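Local coordinates for single-stranded DNA-binding protein WHY1, chloroplastic (Arabidopsis thaliana, PDB 4KOO) that binds single-stranded DNA in chloroplasts and nucleus, guarding the plastid genome against illegitimate recombination and modulating telomere length, at residues P29-L34 and F39-D44; F51-G56 and W62-V67; I75-S80 and C87-D92; K108-P113 and G117-L122. One frame throughout, in Å; residues are numbered along the deposited sequence.

Contact 1: residues P29-L34 and F39-D44; sequences PEFVAL and FKLSKD
Phe39, Glu30 and Phe31 give up the most surface where residues 29-34 pair antiparallel with residues 39-44. Phe39 sets its ring against the partner strand edge-on: Ala33 CA and Val32 O lie near the ring plane at its CD1 edge, and Ala33 CB rests 3.7 Å from Phe39 CE1. With CG anti to its carbonyl carbon (chi1 -68°), Phe31 on the same sheet face takes Leu41 CD1 over one ring face, toward the rim; Phe31 CD2 lies 3.6 Å from Leu41 N.

Glu30 sits at a classic beta bulge, where Ser42 and Lys43 together face one residue. Its carbonyl O accepts from Ser42 N at 2.9 Å and from Lys43 N at 3.2 Å, both donors coming from the same side of the carbonyl plane. On the other face, the extended Glu30 side chain runs alongside Lys43, with Glu30 OE1 3.7 Å from Lys43 CD. The charged ends do not meet: Glu30 OE2 and Lys43 NZ stay 5.4 Å apart, with a water between them held firmly by the carboxylate and weakly by the lysine. A second water joins Glu30 OE1 to Ser42 OG.

The two segments form the outer end of the hairpin of strands 20-33 and 39-53. Phe39 and Lys40 pair in parallel with a strand of a second subunit, extending the sheet across the interface, and Phe9 of that subunit meets Phe31 edge-to-face.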
loop_
_atom_site.group_PDB
_atom_site.type_symbol
_atom_site.label_atom_id
_atom_site.label_comp_id
_atom_site.label_asym_id
_atom_site.label_seq_id
_atom_site.Cartn_x
_atom_site.Cartn_y
_atom_site.Cartn_z
ATOM N N PRO A 29 7.976 -15.625 -6.240
ATOM C CA PRO A 29 7.716 -16.868 -5.562
ATOM C C PRO A 29 7.486 -17.973 -6.612
ATOM O O PRO A 29 7.143 -17.628 -7.729
ATOM C CB PRO A 29 6.424 -16.586 -4.827
ATOM C CG PRO A 29 5.786 -15.500 -5.558
ATOM C CD PRO A 29 6.866 -14.657 -6.083
ATOM N N GLU A 30 7.721 -19.229 -6.239
ATOM C CA GLU A 30 7.374 -20.397 -7.054
ATOM C C GLU A 30 6.126 -21.081 -6.532
ATOM O O GLU A 30 5.880 -21.118 -5.319
ATOM C CB GLU A 30 8.534 -21.366 -7.044
ATOM C CG GLU A 30 9.824 -20.749 -7.525
ATOM C CD GLU A 30 10.996 -21.714 -7.528
ATOM O OE1 GLU A 30 10.853 -22.840 -7.005
ATOM O OE2 GLU A 30 12.066 -21.331 -8.040
ATOM N N PHE A 31 5.317 -21.603 -7.458
ATOM C CA PHE A 31 4.125 -22.369 -7.130
ATOM C C PHE A 31 4.189 -23.743 -7.825
ATOM O O PHE A 31 4.922 -23.932 -8.794
ATOM C CB PHE A 31 2.881 -21.670 -7.642
ATOM C CG PHE A 31 2.565 -20.386 -6.943
ATOM C CD1 PHE A 31 3.152 -19.203 -7.346
ATOM C CD2 PHE A 31 1.666 -20.358 -5.897
ATOM C CE1 PHE A 31 2.852 -18.023 -6.711
ATOM C CE2 PHE A 31 1.350 -19.169 -5.271
ATOM C CZ PHE A 31 1.954 -18.012 -5.668
ATOM N N VAL A 32 3.419 -24.683 -7.310
ATOM C CA VAL A 32 3.231 -25.971 -7.976
ATOM C C VAL A 32 1.759 -26.135 -8.295
ATOM O O VAL A 32 0.899 -25.636 -7.567
ATOM C CB VAL A 32 3.664 -27.143 -7.091
ATOM C CG1 VAL A 32 5.122 -27.034 -6.731
ATOM C CG2 VAL A 32 2.802 -27.208 -5.844
ATOM N N ALA A 33 1.469 -26.823 -9.396
ATOM C CA ALA A 33 0.110 -27.256 -9.687
ATOM C C ALA A 33 -0.227 -28.457 -8.812
ATOM O O ALA A 33 0.623 -29.304 -8.551
ATOM C CB ALA A 33 -0.015 -27.616 -11.139
ATOM N N LEU A 34 -1.459 -28.523 -8.328
ATOM C CA LEU A 34 -1.886 -29.686 -7.558
ATOM C C LEU A 34 -2.769 -30.555 -8.445
ATOM O O LEU A 34 -3.205 -30.120 -9.515
ATOM C CB LEU A 34 -2.626 -29.265 -6.283
ATOM C CG LEU A 34 -1.746 -28.991 -5.061
ATOM C CD1 LEU A 34 -0.570 -28.117 -5.445
ATOM C CD2 LEU A 34 -2.545 -28.338 -3.938
ATOM N N PHE A 39 -3.084 -24.200 -7.133
ATOM C CA PHE A 39 -1.665 -23.876 -7.107
ATOM C C PHE A 39 -1.213 -23.620 -5.678
ATOM O O PHE A 39 -1.798 -22.799 -5.023
ATOM C CB PHE A 39 -1.436 -22.625 -7.939
ATOM C CG PHE A 39 -1.544 -22.852 -9.415
ATOM C CD1 PHE A 39 -0.842 -23.883 -10.020
ATOM C CD2 PHE A 39 -2.337 -22.032 -10.200
ATOM C CE1 PHE A 39 -0.930 -24.088 -11.382
ATOM C CE2 PHE A 39 -2.426 -22.232 -11.564
ATOM C CZ PHE A 39 -1.725 -23.258 -12.153
ATOM N N LYS A 40 -0.204 -24.342 -5.199
ATOM C CA LYS A 40 0.286 -24.154 -3.841
ATOM C C LYS A 40 1.611 -23.424 -3.876
ATOM O O LYS A 40 2.471 -23.723 -4.701
ATOM C CB LYS A 40 0.466 -25.495 -3.136
ATOM C CG LYS A 40 0.784 -25.387 -1.661
ATOM C CD LYS A 40 1.017 -26.762 -1.030
ATOM C CE LYS A 40 1.521 -26.666 0.398
ATOM N NZ LYS A 40 0.469 -26.183 1.340
ATOM N N LEU A 41 1.789 -22.469 -2.964
ATOM C CA LEU A 41 3.058 -21.785 -2.844
ATOM C C LEU A 41 4.128 -22.791 -2.429
ATOM O O LEU A 41 3.959 -23.461 -1.431
ATOM C CB LEU A 41 2.958 -20.691 -1.769
ATOM C CG LEU A 41 4.240 -19.964 -1.433
ATOM C CD1 LEU A 41 4.709 -19.160 -2.586
ATOM C CD2 LEU A 41 3.964 -19.073 -0.200
ATOM N N SER A 42 5.221 -22.883 -3.179
ATOM C CA SER A 42 6.306 -23.813 -2.842
ATOM C C SER A 42 7.588 -23.136 -2.397
ATOM O O SER A 42 8.369 -23.717 -1.654
ATOM C CB SER A 42 6.627 -24.747 -4.021
ATOM O OG SER A 42 6.711 -24.051 -5.251
ATOM N N LYS A 43 7.820 -21.907 -2.842
ATOM C CA LYS A 43 9.002 -21.187 -2.413
ATOM C C LYS A 43 8.667 -19.705 -2.366
ATOM O O LYS A 43 8.121 -19.207 -3.328
ATOM C CB LYS A 43 10.107 -21.398 -3.422
ATOM C CG LYS A 43 11.471 -21.077 -2.937
ATOM C CD LYS A 43 12.516 -21.536 -3.969
ATOM C CE LYS A 43 13.944 -21.312 -3.488
ATOM N NZ LYS A 43 14.315 -19.867 -3.374
ATOM N N ASP A 44 8.961 -19.027 -1.261
ATOM C CA ASP A 44 8.850 -17.544 -1.252
ATOM C C ASP A 44 9.766 -16.902 -2.287
ATOM O O ASP A 44 10.850 -17.399 -2.625
ATOM C CB ASP A 44 9.218 -16.947 0.128
ATOM C CG ASP A 44 8.192 -17.245 1.208
ATOM O OD1 ASP A 44 7.075 -17.710 0.893
ATOM O OD2 ASP A 44 8.519 -16.988 2.413
HETATM O O HOH W 1 13.408 -19.267 -6.615
HETATM O O HOH W 2 8.912 -24.817 -6.356
#

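Contact 2: residues F51-G56 and W62-V67; sequences FAPSAG and WSKKQV
Ala52 presses its methyl onto the indole of Trp62, a CH-pi contact in which Ala52 CB stands 3.5 Å from the centroid of the six-membered ring and only 16° off its normal. The nearest ring atom is Trp62 CE3, 3.4 Å from Ala52 CB. Alongside, Pro53 CG meets Lys64 CB at 3.8 Å, the two side chains crossing at about a right angle, after which the lysine leads away.

Backbone pairing of the neighbouring antiparallel strands 39-53 and 66-70 sets these residues in place. Phe51 and Gln66 form an antiparallel hydrogen-bonded pair: Phe51 N gives to Gln66 O at 2.8 Å, and Gln66 N returns a bond to Phe51 O at 2.9 Å. The Trp62 backbone lies in a short 3-10 segment with its CB directed away from residues 51-56; CG anti to the carbonyl carbon (chi1 -66°) helps bring the indole back over Ala52. Farther out, Ala21 and Thr23 of strand 20-33 and Gln50 also touch the indole. An alanine in place of Trp62 would probably leave the Ala52 methyl without its aromatic cover and open a gap beside strand 20-33.

The indole thus has two chemistries. Its face is apolar packing, whereas Trp62 NE1 donates to a sulfonate oxygen of a bound MES molecule, probably from the crystallisation liquor, which puts the indole N-H within reach of an anionic oxygen without proving a natural ligand.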
loop_
_atom_site.group_PDB
_atom_site.type_symbol
_atom_site.label_atom_id
_atom_site.label_comp_id
_atom_site.label_asym_id
_atom_site.label_seq_id
_atom_site.Cartn_x
_atom_site.Cartn_y
_atom_site.Cartn_z
ATOM N N PHE A 51 26.303 -6.308 -6.435
ATOM C CA PHE A 51 27.167 -5.175 -6.180
ATOM C C PHE A 51 28.334 -5.301 -7.152
ATOM O O PHE A 51 28.861 -6.398 -7.314
ATOM C CB PHE A 51 27.789 -5.229 -4.793
ATOM C CG PHE A 51 26.829 -5.026 -3.628
ATOM C CD1 PHE A 51 25.943 -6.020 -3.244
ATOM C CD2 PHE A 51 26.875 -3.858 -2.879
ATOM C CE1 PHE A 51 25.121 -5.827 -2.151
ATOM C CE2 PHE A 51 26.060 -3.687 -1.761
ATOM C CZ PHE A 51 25.174 -4.675 -1.425
ATOM N N ALA A 52 28.774 -4.192 -7.724
ATOM C CA ALA A 52 29.921 -4.230 -8.622
ATOM C C ALA A 52 30.853 -3.034 -8.431
ATOM O O ALA A 52 30.420 -1.911 -8.126
ATOM C CB ALA A 52 29.444 -4.312 -10.066
ATOM N N PRO A 53 32.169 -3.268 -8.599
ATOM C CA PRO A 53 33.143 -2.188 -8.440
ATOM C C PRO A 53 33.220 -1.302 -9.677
ATOM O O PRO A 53 32.964 -1.789 -10.775
ATOM C CB PRO A 53 34.457 -2.941 -8.283
ATOM C CG PRO A 53 34.258 -4.150 -9.068
ATOM C CD PRO A 53 32.827 -4.559 -8.870
ATOM N N SER A 54 33.547 -0.032 -9.491
ATOM C CA SER A 54 33.793 0.852 -10.627
ATOM C C SER A 54 34.993 0.382 -11.439
ATOM O O SER A 54 35.966 -0.139 -10.882
ATOM C CB SER A 54 34.068 2.271 -10.158
ATOM O OG SER A 54 35.148 2.322 -9.249
ATOM N N ALA A 55 34.885 0.571 -12.751
ATOM C CA ALA A 55 35.970 0.376 -13.698
ATOM C C ALA A 55 35.976 1.579 -14.653
ATOM O O ALA A 55 35.629 1.453 -15.819
ATOM C CB ALA A 55 35.758 -0.914 -14.481
ATOM N N GLY A 56 36.340 2.747 -14.145
ATOM C CA GLY A 56 36.310 3.960 -14.940
ATOM C C GLY A 56 35.140 4.860 -14.589
ATOM O O GLY A 56 34.383 4.580 -13.651
ATOM N N TRP A 62 30.957 -5.962 -13.920
ATOM C CA TRP A 62 29.991 -6.927 -13.409
ATOM C C TRP A 62 30.549 -8.347 -13.392
ATOM O O TRP A 62 29.959 -9.248 -12.777
ATOM C CB TRP A 62 28.648 -6.817 -14.161
ATOM C CG TRP A 62 27.966 -5.497 -13.897
ATOM C CD1 TRP A 62 27.983 -4.384 -14.694
ATOM C CD2 TRP A 62 27.205 -5.137 -12.724
ATOM N NE1 TRP A 62 27.286 -3.354 -14.088
ATOM C CE2 TRP A 62 26.790 -3.796 -12.889
ATOM C CE3 TRP A 62 26.834 -5.820 -11.561
ATOM C CZ2 TRP A 62 26.024 -3.129 -11.934
ATOM C CZ3 TRP A 62 26.075 -5.156 -10.614
ATOM C CH2 TRP A 62 25.680 -3.825 -10.805
ATOM N N SER A 63 31.709 -8.540 -14.020
ATOM C CA SER A 63 32.416 -9.809 -13.918
ATOM C C SER A 63 33.078 -9.920 -12.547
ATOM O O SER A 63 33.455 -11.003 -12.120
ATOM C CB SER A 63 33.481 -9.946 -15.035
ATOM O OG SER A 63 34.671 -9.237 -14.672
ATOM N N LYS A 64 33.243 -8.800 -11.855
ATOM C CA LYS A 64 33.738 -8.826 -10.484
ATOM C C LYS A 64 32.625 -8.658 -9.410
ATOM O O LYS A 64 32.914 -8.292 -8.275
ATOM C CB LYS A 64 34.801 -7.740 -10.295
ATOM C CG LYS A 64 36.016 -7.931 -11.223
ATOM C CD LYS A 64 37.178 -7.013 -10.846
ATOM C CE LYS A 64 38.386 -7.267 -11.748
ATOM N NZ LYS A 64 39.444 -6.248 -11.556
ATOM N N LYS A 65 31.380 -8.914 -9.782
ATOM C CA LYS A 65 30.245 -8.612 -8.907
ATOM C C LYS A 65 30.166 -9.604 -7.748
ATOM O O LYS A 65 30.630 -10.748 -7.843
ATOM C CB LYS A 65 28.946 -8.643 -9.700
ATOM C CG LYS A 65 28.480 -10.012 -10.023
ATOM C CD LYS A 65 27.263 -10.008 -10.921
ATOM C CE LYS A 65 26.784 -11.411 -11.157
ATOM N NZ LYS A 65 25.610 -11.355 -12.079
ATOM N N GLN A 66 29.614 -9.148 -6.635
ATOM C CA GLN A 66 29.270 -10.034 -5.532
ATOM C C GLN A 66 27.777 -9.873 -5.282
ATOM O O GLN A 66 27.232 -8.772 -5.443
ATOM C CB GLN A 66 30.033 -9.665 -4.277
ATOM C CG GLN A 66 31.544 -9.780 -4.398
ATOM C CD GLN A 66 32.050 -11.209 -4.630
ATOM O OE1 GLN A 66 31.328 -12.219 -4.472
ATOM N NE2 GLN A 66 33.307 -11.295 -5.065
ATOM N N VAL A 67 27.133 -10.960 -4.915
ATOM C CA VAL A 67 25.685 -10.956 -4.786
ATOM C C VAL A 67 25.245 -11.405 -3.407
ATOM O O VAL A 67 25.984 -12.074 -2.690
ATOM C CB VAL A 67 25.027 -11.849 -5.850
ATOM C CG1 VAL A 67 25.469 -11.442 -7.280
ATOM C CG2 VAL A 67 25.299 -13.339 -5.602
#

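Contact 3: residues I75-S80 and C87-D92; sequences IGTLVS and CEFFHD
Residues 75-79 of helix 72-79 run nearly antiparallel to strand 87-91, 172° between their directions, with their axes 9.9 Å apart at closest approach, so side chains alone bridge the gap. Thr77 and Phe89 reach for each other from opposite directions. The far end of the phenyl ring abuts the threonine: Phe89 CZ is 3.8 Å from Thr77 CG2 and 3.9 Å from Thr77 CB, which lies in the plane of the ring at its edge. The methyl branch of Thr77, anti to the backbone N, also comes 4.0 Å from Cys87 CB and thereby touches both strand residues that point at the helix.

Leu78 makes the second half of the contact. Its CB leaves the helix off to one side of the strand, but the branched end comes nearer, bringing Leu78 CD2 within 3.8 Å of Cys87 SG, while Leu78 CG sits at the edge of the Phe89 ring, 4.2 Å from Phe89 CZ. The thiol is placed for this by chi1 of 65°, which puts SG between the backbone N and the carbonyl carbon. Ser80 OG donates to Gly76 O at 2.7 Å, bonding back onto the helix backbone.

The helix has further neighbours: Ile75 and Leu78 also pack on the long helix 141-158, and both touch Leu70 of strand 66-70, whose Phe68 meets Phe89. Strand 87-91 is the edge of its sheet within this chain and bonds to strand 103-111. Ala142 of a second subunit packs on Thr77, placing the contact beside a subunit interface.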
loop_
_atom_site.group_PDB
_atom_site.type_symbol
_atom_site.label_atom_id
_atom_site.label_comp_id
_atom_site.label_asym_id
_atom_site.label_seq_id
_atom_site.Cartn_x
_atom_site.Cartn_y
_atom_site.Cartn_z
ATOM N N ILE A 75 13.914 -8.769 4.700
ATOM C CA ILE A 75 13.196 -7.562 4.305
ATOM C C ILE A 75 12.356 -7.027 5.482
ATOM O O ILE A 75 12.256 -5.823 5.691
ATOM C CB ILE A 75 12.334 -7.831 3.068
ATOM C CG1 ILE A 75 13.215 -8.205 1.881
ATOM C CG2 ILE A 75 11.493 -6.641 2.746
ATOM C CD1 ILE A 75 12.439 -8.986 0.824
ATOM N N GLY A 76 11.790 -7.920 6.267
ATOM C CA GLY A 76 11.107 -7.548 7.478
ATOM C C GLY A 76 11.974 -6.763 8.424
ATOM O O GLY A 76 11.542 -5.760 8.999
ATOM N N THR A 77 13.225 -7.196 8.590
ATOM C CA THR A 77 14.172 -6.448 9.385
ATOM C C THR A 77 14.353 -5.054 8.841
ATOM O O THR A 77 14.328 -4.081 9.598
ATOM C CB THR A 77 15.555 -7.157 9.416
ATOM O OG1 THR A 77 15.442 -8.400 10.110
ATOM C CG2 THR A 77 16.613 -6.292 10.019
ATOM N N LEU A 78 14.551 -4.951 7.526
ATOM C CA LEU A 78 14.842 -3.675 6.887
ATOM C C LEU A 78 13.673 -2.695 6.975
ATOM O O LEU A 78 13.849 -1.487 7.277
ATOM C CB LEU A 78 15.260 -3.909 5.421
ATOM C CG LEU A 78 16.668 -4.471 5.235
ATOM C CD1 LEU A 78 16.964 -4.980 3.835
ATOM C CD2 LEU A 78 17.677 -3.424 5.618
ATOM N N VAL A 79 12.472 -3.189 6.730
ATOM C CA VAL A 79 11.320 -2.299 6.782
ATOM C C VAL A 79 10.958 -1.850 8.226
ATOM O O VAL A 79 10.236 -0.883 8.409
ATOM C CB VAL A 79 10.121 -2.819 6.011
ATOM C CG1 VAL A 79 10.470 -3.055 4.545
ATOM C CG2 VAL A 79 9.526 -4.091 6.607
ATOM N N SER A 80 11.434 -2.557 9.224
ATOM C CA SER A 80 11.063 -2.242 10.601
ATOM C C SER A 80 12.186 -1.571 11.370
ATOM O O SER A 80 12.052 -1.340 12.570
ATOM C CB SER A 80 10.529 -3.471 11.363
ATOM O OG SER A 80 11.453 -4.521 11.436
ATOM N N CYS A 87 21.876 -2.829 10.990
ATOM C CA CYS A 87 21.599 -4.254 10.918
ATOM C C CYS A 87 22.685 -4.956 10.110
ATOM O O CYS A 87 23.476 -4.337 9.386
ATOM C CB CYS A 87 20.198 -4.577 10.399
ATOM S SG CYS A 87 19.819 -4.130 8.715
ATOM N N GLU A 88 22.721 -6.260 10.277
ATOM C CA GLU A 88 23.766 -7.062 9.692
ATOM C C GLU A 88 23.193 -8.451 9.452
ATOM O O GLU A 88 22.469 -8.966 10.319
ATOM C CB GLU A 88 24.920 -7.096 10.681
ATOM C CG GLU A 88 26.172 -7.700 10.146
ATOM C CD GLU A 88 27.326 -7.526 11.116
ATOM O OE1 GLU A 88 27.078 -7.498 12.350
ATOM O OE2 GLU A 88 28.458 -7.400 10.626
ATOM N N PHE A 89 23.477 -9.022 8.282
ATOM C CA PHE A 89 23.021 -10.337 7.920
ATOM C C PHE A 89 24.175 -11.228 7.498
ATOM O O PHE A 89 25.100 -10.785 6.782
ATOM C CB PHE A 89 22.079 -10.263 6.740
ATOM C CG PHE A 89 20.929 -9.299 6.924
ATOM C CD1 PHE A 89 19.871 -9.613 7.735
ATOM C CD2 PHE A 89 20.927 -8.088 6.271
ATOM C CE1 PHE A 89 18.795 -8.711 7.897
ATOM C CE2 PHE A 89 19.852 -7.195 6.415
ATOM C CZ PHE A 89 18.785 -7.537 7.212
ATOM N N PHE A 90 24.097 -12.479 7.939
ATOM C CA PHE A 90 25.159 -13.470 7.714
ATOM C C PHE A 90 24.631 -14.638 6.917
ATOM O O PHE A 90 23.700 -15.300 7.351
ATOM C CB PHE A 90 25.694 -13.981 9.081
ATOM C CG PHE A 90 26.094 -12.900 10.005
ATOM C CD1 PHE A 90 27.387 -12.375 9.981
ATOM C CD2 PHE A 90 25.192 -12.388 10.927
ATOM C CE1 PHE A 90 27.755 -11.368 10.836
ATOM C CE2 PHE A 90 25.563 -11.370 11.786
ATOM C CZ PHE A 90 26.838 -10.854 11.742
ATOM N N HIS A 91 25.238 -14.911 5.755
ATOM C CA HIS A 91 24.803 -15.969 4.871
ATOM C C HIS A 91 25.903 -16.964 4.532
ATOM O O HIS A 91 27.039 -16.589 4.358
ATOM C CB HIS A 91 24.330 -15.399 3.544
ATOM C CG HIS A 91 22.961 -14.787 3.597
ATOM N ND1 HIS A 91 22.321 -14.329 2.467
ATOM C CD2 HIS A 91 22.105 -14.583 4.626
ATOM C CE1 HIS A 91 21.137 -13.844 2.803
ATOM N NE2 HIS A 91 20.976 -13.987 4.104
ATOM N N ASP A 92 25.516 -18.223 4.421
ATOM C CA ASP A 92 26.327 -19.243 3.734
ATOM C C ASP A 92 25.527 -19.723 2.528
ATOM O O ASP A 92 24.515 -20.391 2.706
ATOM C CB ASP A 92 26.580 -20.411 4.685
ATOM C CG ASP A 92 27.314 -21.579 4.010
ATOM O OD1 ASP A 92 27.463 -21.562 2.768
ATOM O OD2 ASP A 92 27.715 -22.493 4.764
#

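Contact 4: residues K108-P113 and G117-L122; sequences KVEPLP and GHFFNL
Lys108 and Asn121 pair within an antiparallel beta hairpin, strands 103-111 and 118-126, near its turn. Backbone hydrogen bonds come first. Lys108 and Asn121 exchange two, as do Glu110 and Phe119; of these, Glu110 N to Phe119 O is the longest at 3.2 Å. Past the last of these pairs, Leu112 N gives a nearly straight bond to Gly117 O (2.9 Å), approaching from above the carbonyl plane.

CH-pi contacts follow. On the buried face, Val109 CG2 stands over the centre of the Phe120 ring, 4.0 Å from its centroid. Separately, nearer the turn, where the side chains diverge, Pro111 CA lies over one face of the His118 imidazole. Farther out, Phe144 stacks with His118, and Phe51 and Ile137 pack on Phe120.

On the other face, the Phe119 ring is the main piece of packing. Its chi1 of 72° holds CG between the backbone N and the carbonyl carbon, which leans the ring toward residues 108-113. Glu110 runs beside it, with carboxylate and ring planes 44° apart and Glu110 OE1 3.8 Å from Phe119 CZ. Leu112 CD2 meets the ring edge, and Tyr136 stacks with the ring from strand 131-139. A serine in place of Phe119 would probably strip Glu110 and Leu112 of their shared neighbour and leave Tyr136 without its stacking mate.

With Leu112 placed as it is, a CB on Gly117 would come 2.8 Å from Leu112 CD1, too close, whereas Gly117 CA itself lies 3.7 Å from that methyl.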
loop_
_atom_site.group_PDB
_atom_site.type_symbol
_atom_site.label_atom_id
_atom_site.label_comp_id
_atom_site.label_asym_id
_atom_site.label_seq_id
_atom_site.Cartn_x
_atom_site.Cartn_y
_atom_site.Cartn_z
ATOM N N LYS A 108 26.030 -5.553 5.719
ATOM C CA LYS A 108 25.801 -4.520 6.698
ATOM C C LYS A 108 25.037 -3.391 6.063
ATOM O O LYS A 108 25.350 -2.967 4.947
ATOM C CB LYS A 108 27.124 -3.956 7.207
ATOM C CG LYS A 108 27.926 -4.938 8.021
ATOM C CD LYS A 108 29.159 -4.238 8.619
ATOM C CE LYS A 108 29.873 -5.132 9.624
ATOM N NZ LYS A 108 31.072 -4.436 10.162
ATOM N N VAL A 109 24.036 -2.924 6.790
ATOM C CA VAL A 109 23.233 -1.770 6.397
ATOM C C VAL A 109 23.223 -0.850 7.613
ATOM O O VAL A 109 22.765 -1.229 8.680
ATOM C CB VAL A 109 21.791 -2.150 6.001
ATOM C CG1 VAL A 109 21.013 -0.928 5.626
ATOM C CG2 VAL A 109 21.774 -3.126 4.827
ATOM N N GLU A 110 23.764 0.355 7.467
ATOM C CA GLU A 110 23.916 1.250 8.610
ATOM C C GLU A 110 23.778 2.683 8.162
ATOM O O GLU A 110 24.085 3.006 7.022
ATOM C CB GLU A 110 25.304 1.115 9.235
ATOM C CG GLU A 110 25.622 -0.282 9.689
ATOM C CD GLU A 110 26.946 -0.385 10.413
ATOM O OE1 GLU A 110 27.521 0.662 10.792
ATOM O OE2 GLU A 110 27.401 -1.534 10.602
ATOM N N PRO A 111 23.376 3.553 9.087
ATOM C CA PRO A 111 23.377 4.985 8.780
ATOM C C PRO A 111 24.789 5.475 8.532
ATOM O O PRO A 111 25.759 4.941 9.066
ATOM C CB PRO A 111 22.772 5.629 10.038
ATOM C CG PRO A 111 22.941 4.666 11.122
ATOM C CD PRO A 111 22.904 3.282 10.463
ATOM N N LEU A 112 24.899 6.477 7.669
ATOM C CA LEU A 112 26.155 7.147 7.445
ATOM C C LEU A 112 26.524 7.992 8.649
ATOM O O LEU A 112 25.655 8.588 9.312
ATOM C CB LEU A 112 26.079 8.053 6.209
ATOM C CG LEU A 112 26.030 7.333 4.865
ATOM C CD1 LEU A 112 25.719 8.298 3.722
ATOM C CD2 LEU A 112 27.337 6.607 4.580
ATOM N N PRO A 113 27.827 8.061 8.928
ATOM C CA PRO A 113 28.366 8.913 9.996
ATOM C C PRO A 113 27.905 10.362 9.812
ATOM O O PRO A 113 28.070 10.931 8.735
ATOM C CB PRO A 113 29.891 8.811 9.799
ATOM C CG PRO A 113 30.111 7.609 8.998
ATOM C CD PRO A 113 28.891 7.418 8.143
ATOM N N GLY A 117 22.094 9.723 5.107
ATOM C CA GLY A 117 22.061 8.567 4.238
ATOM C C GLY A 117 22.427 7.281 4.963
ATOM O O GLY A 117 22.498 7.237 6.190
ATOM N N HIS A 118 22.609 6.228 4.191
ATOM C CA HIS A 118 22.961 4.902 4.705
ATOM C C HIS A 118 24.063 4.396 3.815
ATOM O O HIS A 118 24.318 4.958 2.752
ATOM C CB HIS A 118 21.782 3.926 4.614
ATOM C CG HIS A 118 20.824 4.002 5.755
ATOM N ND1 HIS A 118 19.967 5.061 5.934
ATOM C CD2 HIS A 118 20.628 3.179 6.818
ATOM C CE1 HIS A 118 19.253 4.874 7.034
ATOM N NE2 HIS A 118 19.634 3.738 7.591
ATOM N N PHE A 119 24.728 3.335 4.250
ATOM C CA PHE A 119 25.509 2.529 3.335
ATOM C C PHE A 119 25.088 1.074 3.373
ATOM O O PHE A 119 24.540 0.594 4.364
ATOM C CB PHE A 119 26.998 2.701 3.577
ATOM C CG PHE A 119 27.509 2.063 4.841
ATOM C CD1 PHE A 119 27.833 0.713 4.885
ATOM C CD2 PHE A 119 27.710 2.831 5.980
ATOM C CE1 PHE A 119 28.335 0.148 6.065
ATOM C CE2 PHE A 119 28.203 2.276 7.141
ATOM C CZ PHE A 119 28.525 0.935 7.183
ATOM N N PHE A 120 25.336 0.381 2.264
ATOM C CA PHE A 120 25.310 -1.066 2.209
ATOM C C PHE A 120 26.763 -1.523 2.014
ATOM O O PHE A 120 27.497 -0.997 1.173
ATOM C CB PHE A 120 24.533 -1.582 1.013
ATOM C CG PHE A 120 23.039 -1.516 1.146
ATOM C CD1 PHE A 120 22.411 -0.384 1.601
ATOM C CD2 PHE A 120 22.260 -2.604 0.782
ATOM C CE1 PHE A 120 21.023 -0.348 1.711
ATOM C CE2 PHE A 120 20.875 -2.571 0.886
ATOM C CZ PHE A 120 20.262 -1.441 1.347
ATOM N N ASN A 121 27.180 -2.499 2.792
ATOM C CA ASN A 121 28.501 -3.077 2.575
ATOM C C ASN A 121 28.366 -4.577 2.486
ATOM O O ASN A 121 27.796 -5.192 3.405
ATOM C CB ASN A 121 29.412 -2.708 3.729
ATOM C CG ASN A 121 30.858 -3.089 3.470
ATOM O OD1 ASN A 121 31.576 -2.374 2.775
ATOM N ND2 ASN A 121 31.266 -4.253 3.971
ATOM N N LEU A 122 28.876 -5.167 1.405
ATOM C CA LEU A 122 28.839 -6.613 1.229
ATOM C C LEU A 122 30.258 -7.132 1.272
ATOM O O LEU A 122 31.098 -6.709 0.470
ATOM C CB LEU A 122 28.251 -7.000 -0.103
ATOM C CG LEU A 122 28.193 -8.477 -0.437
ATOM C CD1 LEU A 122 27.551 -9.306 0.662
ATOM C CD2 LEU A 122 27.506 -8.679 -1.774
#

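Overall arrangement
Contacts 1 and 2 lie about 33 Å apart between centres, on opposite sides of the chain's centre, yet both belong to one antiparallel sheet and share strand 39-53. Contact 1 is the surface member, mixing backbone bonds with water bridges; it and contact 3 both touch the second subunit. Contacts 2, 3 and 4 are partly buried. Contact 3 lies nearest the chain's centre and relies on side-chain packing alone between helix and strand, with no hydrogen bond across, whereas contact 4 is a bonded hairpin in the same sheet as strand 87-91; Cys87 N probably bonds Val109 O between them. The two sheets meet where Phe51 of contact 2 packs on Phe120 and Leu122 of contact 4.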